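Local coordinates for C protein alpha-antigen (Streptococcus agalactiae, PDB 1YWM), which is a wall-anchored surface protein, present here as its N-terminal domain, that may play a role in both virulence and immunity, at residues S146-E149 and V150-L154; K158-I161 and D162-K166; Q168-I171 and D172-I175. One frame throughout, in Å; residues are numbered along the deposited sequence.

Interaction 1: residues S146-E149 and V150-L154; sequences SRTE and VLTGL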
loop_
_atom_site.group_PDB
_atom_site.type_symbol
_atom_site.label_atom_id
_atom_site.label_comp_id
_atom_site.label_asym_id
_atom_site.label_seq_id
_atom_site.Cartn_x
_atom_site.Cartn_y
_atom_site.Cartn_z
ATOM N N SER A 146 -7.942 9.852 -27.821
ATOM C CA SER A 146 -8.195 10.242 -26.428
ATOM C C SER A 146 -8.276 9.025 -25.469
ATOM O O SER A 146 -7.731 9.076 -24.339
ATOM C CB SER A 146 -9.395 11.184 -26.288
ATOM O OG SER A 146 -10.640 10.515 -26.465
ATOM N N ARG A 147 -8.932 7.954 -25.903
ATOM C CA ARG A 147 -8.982 6.727 -25.097
ATOM C C ARG A 147 -7.558 6.304 -24.712
ATOM O O ARG A 147 -7.277 5.966 -23.557
ATOM C CB ARG A 147 -9.639 5.601 -25.882
ATOM C CG ARG A 147 -9.553 4.231 -25.202
ATOM C CD ARG A 147 -10.232 3.104 -25.993
ATOM N NE ARG A 147 -11.600 3.601 -26.342
ATOM C CZ ARG A 147 -12.001 4.017 -27.536
ATOM N NH1 ARG A 147 -11.181 3.998 -28.571
ATOM N NH2 ARG A 147 -13.241 4.458 -27.690
ATOM N N THR A 148 -6.677 6.285 -25.702
ATOM C CA THR A 148 -5.334 5.776 -25.493
ATOM C C THR A 148 -4.570 6.650 -24.505
ATOM O O THR A 148 -3.844 6.141 -23.646
ATOM C CB THR A 148 -4.636 5.667 -26.849
ATOM O OG1 THR A 148 -5.234 4.564 -27.568
ATOM C CG2 THR A 148 -3.151 5.289 -26.693
ATOM N N GLU A 149 -4.732 7.964 -24.619
ATOM C CA GLU A 149 -4.043 8.867 -23.703
ATOM C C GLU A 149 -4.550 8.674 -22.285
ATOM O O GLU A 149 -3.768 8.661 -21.330
ATOM C CB GLU A 149 -4.231 10.333 -24.149
ATOM C CG GLU A 149 -3.665 11.349 -23.163
ATOM C CD GLU A 149 -3.869 12.790 -23.630
ATOM O OE1 GLU A 149 -3.241 13.700 -23.051
ATOM O OE2 GLU A 149 -4.669 13.018 -24.573
ATOM N N VAL A 150 -5.865 8.522 -22.144
ATOM C CA VAL A 150 -6.461 8.320 -20.824
ATOM C C VAL A 150 -6.005 6.970 -20.227
ATOM O O VAL A 150 -5.556 6.903 -19.060
ATOM C CB VAL A 150 -7.993 8.451 -20.843
ATOM C CG1 VAL A 150 -8.640 7.950 -19.495
ATOM C CG2 VAL A 150 -8.386 9.936 -21.133
ATOM N N LEU A 151 -6.068 5.911 -21.023
ATOM C CA LEU A 151 -5.643 4.589 -20.491
ATOM C C LEU A 151 -4.176 4.564 -20.127
ATOM O O LEU A 151 -3.751 3.849 -19.175
ATOM C CB LEU A 151 -5.946 3.501 -21.518
ATOM C CG LEU A 151 -7.458 3.277 -21.726
ATOM C CD1 LEU A 151 -7.653 2.118 -22.698
ATOM C CD2 LEU A 151 -8.197 2.993 -20.431
ATOM N N THR A 152 -3.362 5.313 -20.870
ATOM C CA THR A 152 -1.934 5.376 -20.562
ATOM C C THR A 152 -1.712 5.956 -19.158
ATOM O O THR A 152 -0.871 5.470 -18.375
ATOM C CB THR A 152 -1.214 6.295 -21.635
ATOM O OG1 THR A 152 -1.086 5.597 -22.885
ATOM C CG2 THR A 152 0.246 6.569 -21.230
ATOM N N GLY A 153 -2.455 7.011 -18.853
ATOM C CA GLY A 153 -2.330 7.663 -17.551
ATOM C C GLY A 153 -2.838 6.755 -16.430
ATOM O O GLY A 153 -2.232 6.657 -15.330
ATOM N N LEU A 154 -3.971 6.112 -16.671
ATOM C CA LEU A 154 -4.466 5.139 -15.693
ATOM C C LEU A 154 -3.463 3.993 -15.448
ATOM O O LEU A 154 -3.294 3.552 -14.301
ATOM C CB LEU A 154 -5.808 4.549 -16.133
ATOM C CG LEU A 154 -6.961 5.559 -16.323
ATOM C CD1 LEU A 154 -8.219 4.762 -16.729
ATOM C CD2 LEU A 154 -7.264 6.392 -15.068
#
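Thr152 turns its hydroxyl back on the helix and gives it to the carbonyl of the residue one turn earlier, OG1 lying 2.9 Å from Thr148 O. The backbone N of Thr152 bonds the same oxygen at 2.9 Å, and the two donors come at it from opposite faces of the carbonyl plane, OG1 tilted 34° off it. One acceptor is thus gripped twice. The hydroxyl gets there because OG1 stands beside the backbone N and anti to the carbonyl carbon (chi1 -75°), leaving the methyl CG2 anti to the backbone N. Thr148 repeats the habit one turn back, its own OG1 bonding Glu144 O.

Next round the helix, Arg147 and Leu151 run side by side, pointing the same way, with CG of Arg147 3.8 Å from CD1 of Leu151. Only the aliphatic start of the arginine takes part. Its chain bends at chi3 (-50°), and the guanidinium goes to backbone oxygens at the end of helix 124-137 and just beyond it, NE to Ala137 O and NH2 to Asp139 O. Beneath these side chains runs the regular backbone ladder: Leu151 N meets Arg147 O at 2.8 Å in a nearly straight bond, and Val150 N reaches Ser146 O at 2.9 Å. The Gly153 N to Glu149 O bond is longer, at 3.3 Å.

Val150 lays its CG2 methyl 3.4 Å from Ser146 O and otherwise faces inward, against Val133 of helix 124-137 and Leu184. Leu154 enters the same core, touching Val133, Val178 and Leu181, and Ser146 OG bonds Thr143 OG1 and Val186 N. An amphipathic helix results, threonines outward and aliphatics inward, as befits the second helix, in sequence, of an antiparallel three-helix bundle.

Interaction 2: residues K158-I161 and D162-K166; sequences KTDI and DNNPK
Asp160 crosses the side chains of both Asn164 and Lys166 at about a right angle, and its OD1 takes a bond from each. ND2 of Asn164 meets OD1 at 2.9 Å on the anti lone pair, in a straight bond (170°) that lies in the amide plane. Lys166 NZ comes to the syn side, 22° out of the carboxylate plane, at 2.7 Å from OD1; a weak second bond reaches OD2. Held from two sides, the carboxylate has little freedom to turn.

Its backbone works too, Asp160 O accepting from Asn164 N at 2.8 Å, just where the chain leaves helical geometry. Water 1 spans the helix end, donating to Ile161 O (2.7 Å) and to Asn164 O (2.6 Å).

Lys158 NZ forms a salt bridge with Asp162, bonding OD1 at 2.9 Å on its syn lone pair. The lysine bends at chi2 (92°) and chi4 to get there. Asp162 OD2 goes to Arg127 of helix 124-137, so one carboxylate joins two cations. Buried Ile161 meets Leu126 and Arg127. This is the C-terminal end of helix 144-163, where side chains and a water tie the last turn to the loop leading into the bundle's third helix.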
loop_
_atom_site.group_PDB
_atom_site.type_symbol
_atom_site.label_atom_id
_atom_site.label_comp_id
_atom_site.label_asym_id
_atom_site.label_seq_id
_atom_site.Cartn_x
_atom_site.Cartn_y
_atom_site.Cartn_z
ATOM N N LYS A 158 -1.828 2.884 -11.964
ATOM C CA LYS A 158 -2.084 1.541 -11.446
ATOM C C LYS A 158 -0.768 0.792 -11.184
ATOM O O LYS A 158 -0.615 0.135 -10.154
ATOM C CB LYS A 158 -3.010 0.765 -12.402
ATOM C CG LYS A 158 -3.148 -0.759 -12.123
ATOM C CD LYS A 158 -4.303 -1.066 -11.207
ATOM C CE LYS A 158 -4.808 -2.550 -11.305
ATOM N NZ LYS A 158 -3.777 -3.615 -11.588
ATOM N N THR A 159 0.174 0.898 -12.107
ATOM C CA THR A 159 1.504 0.280 -11.904
ATOM C C THR A 159 2.180 0.793 -10.617
ATOM O O THR A 159 2.734 0.016 -9.829
ATOM C CB THR A 159 2.371 0.533 -13.153
ATOM O OG1 THR A 159 1.780 -0.169 -14.255
ATOM C CG2 THR A 159 3.750 -0.117 -13.013
ATOM N N ASP A 160 2.071 2.096 -10.407
ATOM C CA ASP A 160 2.652 2.783 -9.259
ATOM C C ASP A 160 2.056 2.277 -7.922
ATOM O O ASP A 160 2.798 1.865 -7.023
ATOM C CB ASP A 160 2.445 4.277 -9.465
ATOM C CG ASP A 160 3.097 5.130 -8.383
ATOM O OD1 ASP A 160 4.026 4.670 -7.696
ATOM O OD2 ASP A 160 2.733 6.286 -8.163
ATOM N N ILE A 161 0.727 2.219 -7.824
ATOM C CA ILE A 161 0.113 1.780 -6.581
ATOM C C ILE A 161 0.237 0.268 -6.392
ATOM O O ILE A 161 0.186 -0.210 -5.255
ATOM C CB ILE A 161 -1.336 2.285 -6.405
ATOM C CG1 ILE A 161 -2.285 1.717 -7.488
ATOM C CG2 ILE A 161 -1.358 3.855 -6.311
ATOM C CD1 ILE A 161 -3.780 2.079 -7.243
ATOM N N ASP A 162 0.423 -0.479 -7.480
ATOM C CA ASP A 162 0.595 -1.930 -7.349
ATOM C C ASP A 162 1.959 -2.217 -6.747
ATOM O O ASP A 162 2.142 -3.184 -6.017
ATOM C CB ASP A 162 0.482 -2.647 -8.708
ATOM C CG ASP A 162 -0.953 -2.832 -9.150
ATOM O OD1 ASP A 162 -1.181 -3.184 -10.333
ATOM O OD2 ASP A 162 -1.916 -2.663 -8.384
ATOM N N ASN A 163 2.916 -1.392 -7.088
ATOM C CA ASN A 163 4.314 -1.677 -6.742
ATOM C C ASN A 163 4.866 -0.916 -5.546
ATOM O O ASN A 163 5.768 -1.398 -4.868
ATOM C CB ASN A 163 5.198 -1.456 -7.970
ATOM C CG ASN A 163 4.947 -2.516 -9.061
ATOM O OD1 ASN A 163 4.610 -3.658 -8.762
ATOM N ND2 ASN A 163 5.139 -2.141 -10.313
ATOM N N ASN A 164 4.315 0.260 -5.275
ATOM C CA ASN A 164 4.986 1.220 -4.387
ATOM C C ASN A 164 4.058 1.665 -3.274
ATOM O O ASN A 164 2.864 1.917 -3.502
ATOM C CB ASN A 164 5.506 2.454 -5.163
ATOM C CG ASN A 164 6.417 2.101 -6.315
ATOM O OD1 ASN A 164 7.391 1.351 -6.171
ATOM N ND2 ASN A 164 6.131 2.687 -7.486
ATOM N N PRO A 165 4.576 1.739 -2.044
ATOM C CA PRO A 165 3.748 2.176 -0.916
ATOM C C PRO A 165 3.455 3.670 -1.000
ATOM O O PRO A 165 4.286 4.417 -1.510
ATOM C CB PRO A 165 4.626 1.874 0.316
ATOM C CG PRO A 165 6.047 1.934 -0.215
ATOM C CD PRO A 165 5.965 1.427 -1.646
ATOM N N LYS A 166 2.311 4.087 -0.478
ATOM C CA LYS A 166 1.907 5.484 -0.495
ATOM C C LYS A 166 1.392 5.938 0.875
ATOM O O LYS A 166 1.049 5.116 1.714
ATOM C CB LYS A 166 0.795 5.671 -1.544
ATOM C CG LYS A 166 1.154 5.193 -2.956
ATOM C CD LYS A 166 2.267 6.079 -3.566
ATOM C CE LYS A 166 2.860 5.452 -4.820
ATOM N NZ LYS A 166 4.080 6.146 -5.389
HETATM O O HOH W 1 0.355 1.464 -3.194
#

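Interaction 3: residues Q168-I171 and D172-I175; sequences QTDI and DSKI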
loop_
_atom_site.group_PDB
_atom_site.type_symbol
_atom_site.label_atom_id
_atom_site.label_comp_id
_atom_site.label_asym_id
_atom_site.label_seq_id
_atom_site.Cartn_x
_atom_site.Cartn_y
_atom_site.Cartn_z
ATOM N N GLN A 168 -1.961 8.078 2.513
ATOM C CA GLN A 168 -3.340 8.392 2.085
ATOM C C GLN A 168 -3.484 9.744 1.360
ATOM O O GLN A 168 -4.323 9.907 0.445
ATOM C CB GLN A 168 -4.271 8.363 3.282
ATOM C CG GLN A 168 -5.725 8.234 2.921
ATOM C CD GLN A 168 -6.033 6.918 2.195
ATOM O OE1 GLN A 168 -5.474 5.883 2.518
ATOM N NE2 GLN A 168 -6.932 6.971 1.218
ATOM N N THR A 169 -2.682 10.720 1.781
ATOM C CA THR A 169 -2.635 12.000 1.083
ATOM C C THR A 169 -2.261 11.791 -0.382
ATOM O O THR A 169 -2.880 12.389 -1.296
ATOM C CB THR A 169 -1.609 12.936 1.740
ATOM O OG1 THR A 169 -2.075 13.314 3.047
ATOM C CG2 THR A 169 -1.561 14.258 0.969
ATOM N N ASP A 170 -1.239 10.968 -0.606
ATOM C CA ASP A 170 -0.828 10.663 -1.972
ATOM C C ASP A 170 -1.949 9.934 -2.743
ATOM O O ASP A 170 -2.246 10.297 -3.876
ATOM C CB ASP A 170 0.483 9.895 -2.021
ATOM C CG ASP A 170 1.237 10.099 -3.338
ATOM O OD1 ASP A 170 2.219 9.378 -3.583
ATOM O OD2 ASP A 170 0.931 10.955 -4.198
ATOM N N ILE A 171 -2.550 8.908 -2.140
ATOM C CA ILE A 171 -3.727 8.255 -2.736
ATOM C C ILE A 171 -4.807 9.273 -3.163
ATOM O O ILE A 171 -5.256 9.281 -4.327
ATOM C CB ILE A 171 -4.290 7.177 -1.773
ATOM C CG1 ILE A 171 -3.254 6.036 -1.557
ATOM C CG2 ILE A 171 -5.694 6.711 -2.187
ATOM C CD1 ILE A 171 -2.793 5.212 -2.813
ATOM N N ASP A 172 -5.195 10.159 -2.244
ATOM C CA ASP A 172 -6.233 11.141 -2.533
ATOM C C ASP A 172 -5.829 12.065 -3.690
ATOM O O ASP A 172 -6.667 12.435 -4.516
ATOM C CB ASP A 172 -6.613 11.944 -1.279
ATOM C CG ASP A 172 -7.307 11.093 -0.214
ATOM O OD1 ASP A 172 -7.721 9.940 -0.491
ATOM O OD2 ASP A 172 -7.464 11.501 0.952
ATOM N N SER A 173 -4.557 12.418 -3.770
ATOM C CA SER A 173 -4.085 13.227 -4.890
ATOM C C SER A 173 -4.178 12.468 -6.237
ATOM O O SER A 173 -4.485 13.059 -7.294
ATOM C CB SER A 173 -2.691 13.802 -4.627
ATOM O OG SER A 173 -1.679 12.831 -4.798
ATOM N N LYS A 174 -3.973 11.153 -6.192
ATOM C CA LYS A 174 -4.073 10.339 -7.414
ATOM C C LYS A 174 -5.545 10.210 -7.860
ATOM O O LYS A 174 -5.823 10.034 -9.040
ATOM C CB LYS A 174 -3.403 8.959 -7.221
ATOM C CG LYS A 174 -1.890 9.020 -7.152
ATOM C CD LYS A 174 -1.345 7.690 -6.719
ATOM C CE LYS A 174 0.192 7.575 -6.774
ATOM N NZ LYS A 174 0.976 8.830 -6.933
ATOM N N ILE A 175 -6.482 10.261 -6.916
ATOM C CA ILE A 175 -7.894 10.223 -7.270
ATOM C C ILE A 175 -8.230 11.459 -8.110
ATOM O O ILE A 175 -8.949 11.353 -9.121
ATOM C CB ILE A 175 -8.809 10.131 -6.024
ATOM C CG1 ILE A 175 -8.694 8.742 -5.404
ATOM C CG2 ILE A 175 -10.299 10.405 -6.401
ATOM C CD1 ILE A 175 -9.384 8.594 -4.030
HETATM O O HOH W 2 3.574 8.900 -5.796
#
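Asp170 O accepts two hydrogen bonds from the following turn, one from the hydroxyl of Ser173 at 2.8 Å and one from the backbone N of Lys174 at 3.0 Å. The serine approaches well off the carbonyl's own direction, with a C=O...OG angle of 122°. Its OG sits between backbone N and carbonyl carbon (chi1 77°), a setting that folds it back over the helix.

The carboxylate of Asp170 meets Lys174 more loosely. NZ lies 3.5 Å from OD2, a weak salt bridge, but water 2 bridges the two groups, donating to Asp170 OD1 at 2.6 Å and accepting from Lys174 NZ at 2.8 Å.

Farther round, Gln168 and Asp172 are joined mainly through the backbone, Asp172 N reaching Gln168 O at 2.8 Å. Their side chains approach with amide and carboxylate planes 66° apart, NE2 standing 3.5 Å from OD1. OE1 of that amide accepts from Asp122 N, just past strand 113-121. Within the turn Ile175 brings CG1 to 3.6 Å from Ile171 O, and its side chain also touches Leu126 of helix 124-137.

Ile171 packs on Ile161 of helix 144-163, on Leu126 of helix 124-137 and on Tyr121 of strand 113-121, while Gln168 touches Tyr121 and Thr87; the first turns of helix 168-182 therefore lie where the three-helix bundle meets the beta sandwich.

Overall arrangement
All three interactions are local, following one another in series without nesting or crossing, each spanning neighbouring turns or a helix end. Interaction 1 comes first, near the start of helix 144-163 and far from the sandwich; interaction 2 closes the same helix about 18 Å away, centre to centre. After a short loop, interaction 3 opens helix 168-182. Interactions 2 and 3 touch through a long, weak ion pair, Asp160 OD2 to Lys174 NZ 3.3 Å, while Ile161 and Lys166 pack on Lys174 and Ile171. Interactions 1 and 3 stay about 7 Å apart at their nearest atoms. The three interactions run along the bundle from its far end to its junction with the beta sandwich.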